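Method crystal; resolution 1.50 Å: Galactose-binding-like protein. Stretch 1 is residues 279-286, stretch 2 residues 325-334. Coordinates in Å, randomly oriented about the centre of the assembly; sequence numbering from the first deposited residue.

Stretch 1 279-286: GGSYYYRA
Stretch 2 (325-334) PTGSNSEEDI

Residues 279-286 form two overlapping turns: type I from Gly 280 to Tyr 283, with Tyr 283 N to Gly 280 O at 3.2 Å, and type II from Tyr 282 to Arg 285. Residues 325-334 open with a type II turn, Pro 325 to Ser 328. An extended link (Ser 328 -122/111, Asn 329 -114/134) leads into a helix from Glu 331 that continues beyond Ile 334. The stretches run in opposite senses, with Gly 280 CA 6.0 Å from Ile 334 CA and Arg 285 CA 6.4 Å from Thr 326 CA. The contact between the stretches buries 402 Å², both sides summed.

Tyr 284 is the most covered residue. Its backbone is left-handed (62/32), with chi1 m at -68° and chi2 -71°. Tyr 284 CB points toward the second stretch and sits 3.7 Å from Asn 329 OD1. The ring reaches the start of the helix, where Tyr 284 CE2 is 3.7 Å from Asp 333 O. That carbonyl lies at the ring edge, near its plane.

Asn 329 makes the direct hydrogen bond between the stretches. Its chi1 is m at -62° and its chi2 is -30°. Asn 329 ND2 donates to Tyr 283 O at 2.9 Å, with an N-H...O angle of 154°. Asn 329 OD1 lies 2.8 Å from water 1, which can donate to it. This water also accepts from Gly 327 N at 2.8 Å and lies 3.1 Å from Tyr 284 O, to which it can donate. It can therefore bridge the two stretches beside the direct bond.

Ile 334 has chi1 m at -71° and chi2 t at 164°. Its CG2 meets Tyr 283 CE2 at 4.1 Å, an apolar contact. Tyr 283 has chi1 m at -68° and chi2 -43°, and its CE2 is 3.6 Å from Ile 334 O. Gly 280 (118/-21) fits closely here. An ideal CB on it would be a tight 3.4 Å from Ile 334 CG2, and its backbone angles by themselves call for glycine.

The helix start carries a reciprocal pair of hydrogen bonds. Ser 330 OG, with chi1 p, caps Asp 333 N at 2.9 Å, while Ser 330 N donates to Asp 333 OD2 at 2.8 Å. At the other end of the contact, Arg 285 CB packs 4.1 Å from Thr 326 CG2. The Arg 285 side chain leaves CB with chi1 p (68°), runs extended through chi2 and chi3 (both t), and has chi4 97°; NE donates to Ser 281 O at 2.9 Å.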

ATOM      1  N   GLY A 279      14.944 -14.506  17.668  1.00 20.85           N
ATOM      2  CA  GLY A 279      16.314 -14.920  17.428  1.00 22.09           C
ATOM      3  C   GLY A 279      16.624 -15.287  15.966  1.00 23.76           C
ATOM      4  O   GLY A 279      17.785 -15.410  15.557  1.00 29.46           O
ATOM      5  N   GLY A 280      15.592 -15.454  15.160  1.00 21.96           N
ATOM      6  CA  GLY A 280      15.658 -15.703  13.728  1.00 23.06           C
ATOM      7  C   GLY A 280      15.067 -17.043  13.267  1.00 22.61           C
ATOM      8  O   GLY A 280      14.748 -17.180  12.071  1.00 21.90           O
ATOM      9  N   SER A 281      14.954 -18.025  14.172  1.00 22.57           N
ATOM     10  CA  SER A 281      14.568 -19.330  13.650  1.00 24.37           C
ATOM     11  C   SER A 281      13.100 -19.362  13.221  1.00 25.35           C
ATOM     12  O   SER A 281      12.693 -20.265  12.513  1.00 23.28           O
ATOM     13  CB  SER A 281      14.829 -20.437  14.642  1.00 34.45           C
ATOM     14  OG  SER A 281      14.013 -20.261  15.778  1.00 29.39           O
ATOM     15  N   TYR A 282      12.313 -18.363  13.627  1.00 21.14           N
ATOM     16  CA  TYR A 282      10.891 -18.305  13.272  1.00 21.17           C
ATOM     17  C   TYR A 282      10.601 -17.618  11.946  1.00 20.10           C
ATOM     18  O   TYR A 282       9.453 -17.552  11.504  1.00 19.95           O
ATOM     19  CB  TYR A 282      10.064 -17.695  14.401  1.00 20.64           C
ATOM     20  CG  TYR A 282       9.854 -18.712  15.477  1.00 19.09           C
ATOM     21  CD1 TYR A 282      10.797 -18.848  16.517  1.00 22.45           C
ATOM     22  CD2 TYR A 282       8.648 -19.409  15.577  1.00 20.48           C
ATOM     23  CE1 TYR A 282      10.600 -19.799  17.521  1.00 23.51           C
ATOM     24  CE2 TYR A 282       8.469 -20.412  16.526  1.00 22.24           C
ATOM     25  CZ  TYR A 282       9.413 -20.538  17.565  1.00 23.25           C
ATOM     26  OH  TYR A 282       9.216 -21.493  18.548  1.00 25.37           O
ATOM     27  N   TYR A 283      11.634 -17.000  11.360  1.00 18.77           N
ATOM     28  CA  TYR A 283      11.391 -16.411  10.052  1.00 18.53           C
ATOM     29  C   TYR A 283      10.924 -17.442   9.023  1.00 19.14           C
ATOM     30  O   TYR A 283      11.359 -18.614   8.982  1.00 20.31           O
ATOM     31  CB  TYR A 283      12.625 -15.627   9.539  1.00 17.98           C
ATOM     32  CG  TYR A 283      12.971 -14.372  10.296  1.00 17.93           C
ATOM     33  CD1 TYR A 283      11.978 -13.467  10.693  1.00 17.82           C
ATOM     34  CD2 TYR A 283      14.309 -14.040  10.555  1.00 19.62           C
ATOM     35  CE1 TYR A 283      12.316 -12.290  11.368  1.00 18.10           C
ATOM     36  CE2 TYR A 283      14.657 -12.847  11.216  1.00 20.12           C
ATOM     37  CZ  TYR A 283      13.664 -11.946  11.549  1.00 17.34           C
ATOM     38  OH  TYR A 283      13.963 -10.795  12.242  1.00 19.35           O
ATOM     39  N   TYR A 284      10.042 -16.974   8.160  1.00 17.79           N
ATOM     40  CA  TYR A 284       9.602 -17.692   6.958  1.00 16.57           C
ATOM     41  C   TYR A 284       8.907 -19.019   7.339  1.00 18.35           C
ATOM     42  O   TYR A 284       8.991 -20.003   6.600  1.00 20.45           O
ATOM     43  CB  TYR A 284      10.814 -17.925   6.032  1.00 18.96           C
ATOM     44  CG  TYR A 284      11.307 -16.621   5.466  1.00 18.70           C
ATOM     45  CD1 TYR A 284      10.580 -15.923   4.505  1.00 18.53           C
ATOM     46  CD2 TYR A 284      12.512 -16.134   5.900  1.00 18.64           C
ATOM     47  CE1 TYR A 284      11.037 -14.709   3.992  1.00 19.34           C
ATOM     48  CE2 TYR A 284      12.977 -14.909   5.417  1.00 17.99           C
ATOM     49  CZ  TYR A 284      12.261 -14.236   4.421  1.00 20.80           C
ATOM     50  OH  TYR A 284      12.673 -13.031   3.920  1.00 21.32           O
ATOM     51  N   ARG A 285       8.240 -19.018   8.489  1.00 17.43           N
ATOM     52  CA  ARG A 285       7.398 -20.146   8.919  1.00 16.47           C
ATOM     53  C   ARG A 285       6.606 -19.650  10.142  1.00 16.06           C
ATOM     54  O   ARG A 285       6.677 -18.460  10.500  1.00 17.91           O
ATOM     55  CB  ARG A 285       8.292 -21.333   9.343  1.00 17.23           C
ATOM     56  CG  ARG A 285       9.146 -21.161  10.610  1.00 22.37           C
ATOM     57  CD  ARG A 285       9.957 -22.399  11.068  1.00 25.24           C
ATOM     58  NE  ARG A 285      10.595 -22.277  12.413  1.00 38.90           N
ATOM     59  CZ  ARG A 285      10.154 -22.729  13.611  1.00 49.42           C
ATOM     60  NH1 ARG A 285       8.989 -23.367  13.691  1.00 39.83           N
ATOM     61  NH2 ARG A 285      10.887 -22.529  14.723  1.00 37.94           N
ATOM     62  N   ALA A 286       5.722 -20.521  10.665  1.00 16.41           N
ATOM     63  CA  ALA A 286       5.066 -20.255  11.937  1.00 18.26           C
ATOM     64  C   ALA A 286       4.354 -18.899  11.961  1.00 16.88           C
ATOM     65  O   ALA A 286       4.552 -18.059  12.851  1.00 18.39           O
ATOM     66  CB  ALA A 286       6.072 -20.381  13.079  1.00 19.51           C
ATOM     67  N   PRO A 325      13.560 -24.225   1.205  1.00 23.16           N
ATOM     68  CA  PRO A 325      12.287 -24.714   1.736  1.00 27.31           C
ATOM     69  C   PRO A 325      12.016 -24.313   3.189  1.00 27.23           C
ATOM     70  O   PRO A 325      12.930 -23.886   3.934  1.00 25.94           O
ATOM     71  CB  PRO A 325      12.373 -26.252   1.624  1.00 31.42           C
ATOM     72  CG  PRO A 325      13.799 -26.559   1.132  1.00 31.40           C
ATOM     73  CD  PRO A 325      14.516 -25.275   0.754  1.00 25.97           C
ATOM     74  N   THR A 326      10.748 -24.521   3.613  1.00 29.65           N
ATOM     75  CA  THR A 326      10.385 -24.228   5.002  1.00 30.30           C
ATOM     76  C   THR A 326      11.351 -24.908   5.953  1.00 29.41           C
ATOM     77  O   THR A 326      11.595 -26.129   5.816  1.00 34.26           O
ATOM     78  CB  THR A 326       9.042 -24.857   5.417  1.00 38.12           C
ATOM     79  OG1 THR A 326       8.052 -24.366   4.532  1.00 38.12           O
ATOM     80  CG2 THR A 326       8.584 -24.486   6.814  1.00 46.65           C
ATOM     81  N   GLY A 327      11.729 -24.154   6.997  1.00 31.09           N
ATOM     82  CA  GLY A 327      12.555 -24.663   8.079  1.00 30.62           C
ATOM     83  C   GLY A 327      14.051 -24.476   7.829  1.00 31.52           C
ATOM     84  O   GLY A 327      14.847 -24.764   8.720  1.00 31.50           O
ATOM     85  N   SER A 328      14.432 -23.982   6.637  1.00 26.09           N
ATOM     86  CA  SER A 328      15.831 -23.709   6.330  1.00 24.25           C
ATOM     87  C   SER A 328      15.917 -22.231   5.965  1.00 21.54           C
ATOM     88  O   SER A 328      15.401 -21.848   4.901  1.00 22.72           O
ATOM     89  CB  SER A 328      16.346 -24.561   5.149  1.00 29.47           C
ATOM     90  OG  SER A 328      16.165 -25.952   5.412  1.00 37.00           O
ATOM     91  N   ASN A 329      16.555 -21.426   6.828  1.00 24.14           N
ATOM     92  CA  ASN A 329      16.716 -20.003   6.543  1.00 21.36           C
ATOM     93  C   ASN A 329      18.213 -19.722   6.357  1.00 24.61           C
ATOM     94  O   ASN A 329      18.987 -20.050   7.259  1.00 26.78           O
ATOM     95  CB  ASN A 329      16.174 -19.153   7.696  1.00 24.10           C
ATOM     96  CG  ASN A 329      14.682 -19.350   7.935  1.00 24.98           C
ATOM     97  OD1 ASN A 329      13.927 -19.631   7.030  1.00 22.29           O
ATOM     98  ND2 ASN A 329      14.238 -19.088   9.132  1.00 21.24           N
ATOM     99  N   SER A 330      18.582 -18.968   5.308  1.00 23.83           N
ATOM    100  CA  SER A 330      19.991 -18.636   5.090  1.00 23.57           C
ATOM    101  C   SER A 330      20.363 -17.456   5.997  1.00 24.74           C
ATOM    102  O   SER A 330      19.451 -16.746   6.480  1.00 24.18           O
ATOM    103  CB  SER A 330      20.290 -18.309   3.654  1.00 23.82           C
ATOM    104  OG  SER A 330      19.756 -17.033   3.295  1.00 24.49           O
ATOM    105  N   GLU A 331      21.670 -17.128   6.066  1.00 24.33           N
ATOM    106  CA  GLU A 331      22.098 -15.948   6.793  1.00 26.39           C
ATOM    107  C   GLU A 331      21.504 -14.696   6.141  1.00 26.43           C
ATOM    108  O   GLU A 331      21.073 -13.770   6.858  1.00 26.66           O
ATOM    109  CB  GLU A 331      23.626 -15.827   6.763  1.00 35.11           C
ATOM    110  CG  GLU A 331      24.318 -16.743   7.762  1.00 33.42           C
ATOM    111  CD  GLU A 331      25.828 -16.904   7.576  1.00 41.98           C
ATOM    112  OE1 GLU A 331      26.466 -16.071   6.842  1.00 43.70           O
ATOM    113  OE2 GLU A 331      26.376 -17.868   8.157  1.00 55.53           O
ATOM    114  N   GLU A 332      21.472 -14.678   4.802  1.00 23.63           N
ATOM    115  CA  GLU A 332      20.901 -13.582   4.020  1.00 26.91           C
ATOM    116  C   GLU A 332      19.392 -13.448   4.279  1.00 24.17           C
ATOM    117  O   GLU A 332      18.922 -12.327   4.523  1.00 23.88           O
ATOM    118  CB  GLU A 332      21.123 -13.818   2.522  1.00 25.73           C
ATOM    119  CG  GLU A 332      20.529 -12.720   1.668  1.00 27.06           C
ATOM    120  CD  GLU A 332      20.523 -12.976   0.159  1.00 36.01           C
ATOM    121  OE1 GLU A 332      20.737 -14.159  -0.297  1.00 43.05           O
ATOM    122  OE2 GLU A 332      20.345 -12.005  -0.585  1.00 37.29           O
ATOM    123  N   ASP A 333      18.670 -14.579   4.382  1.00 21.68           N
ATOM    124  CA  ASP A 333      17.252 -14.554   4.748  1.00 19.28           C
ATOM    125  C   ASP A 333      17.056 -13.880   6.114  1.00 16.39           C
ATOM    126  O   ASP A 333      16.107 -13.048   6.275  1.00 20.52           O
ATOM    127  CB  ASP A 333      16.695 -15.974   4.859  1.00 18.02           C
ATOM    128  CG  ASP A 333      16.601 -16.722   3.526  1.00 19.54           C
ATOM    129  OD1 ASP A 333      16.523 -16.063   2.457  1.00 22.75           O
ATOM    130  OD2 ASP A 333      16.584 -18.031   3.585  1.00 24.63           O
ATOM    131  N   ILE A 334      17.858 -14.256   7.090  1.00 18.58           N
ATOM    132  CA  ILE A 334      17.656 -13.762   8.464  1.00 20.65           C
ATOM    133  C   ILE A 334      18.013 -12.277   8.602  1.00 21.01           C
ATOM    134  O   ILE A 334      17.243 -11.484   9.154  1.00 23.42           O
ATOM    135  CB  ILE A 334      18.472 -14.655   9.402  1.00 19.55           C
ATOM    136  CG1 ILE A 334      17.820 -16.045   9.507  1.00 22.83           C
ATOM    137  CG2 ILE A 334      18.575 -13.953  10.765  1.00 24.11           C
ATOM    138  CD1 ILE A 334      18.741 -17.097  10.087  1.00 26.65           C
TER
HETATM  139  O   HOH W   1      11.694 -21.329   7.120  1.00 28.94           O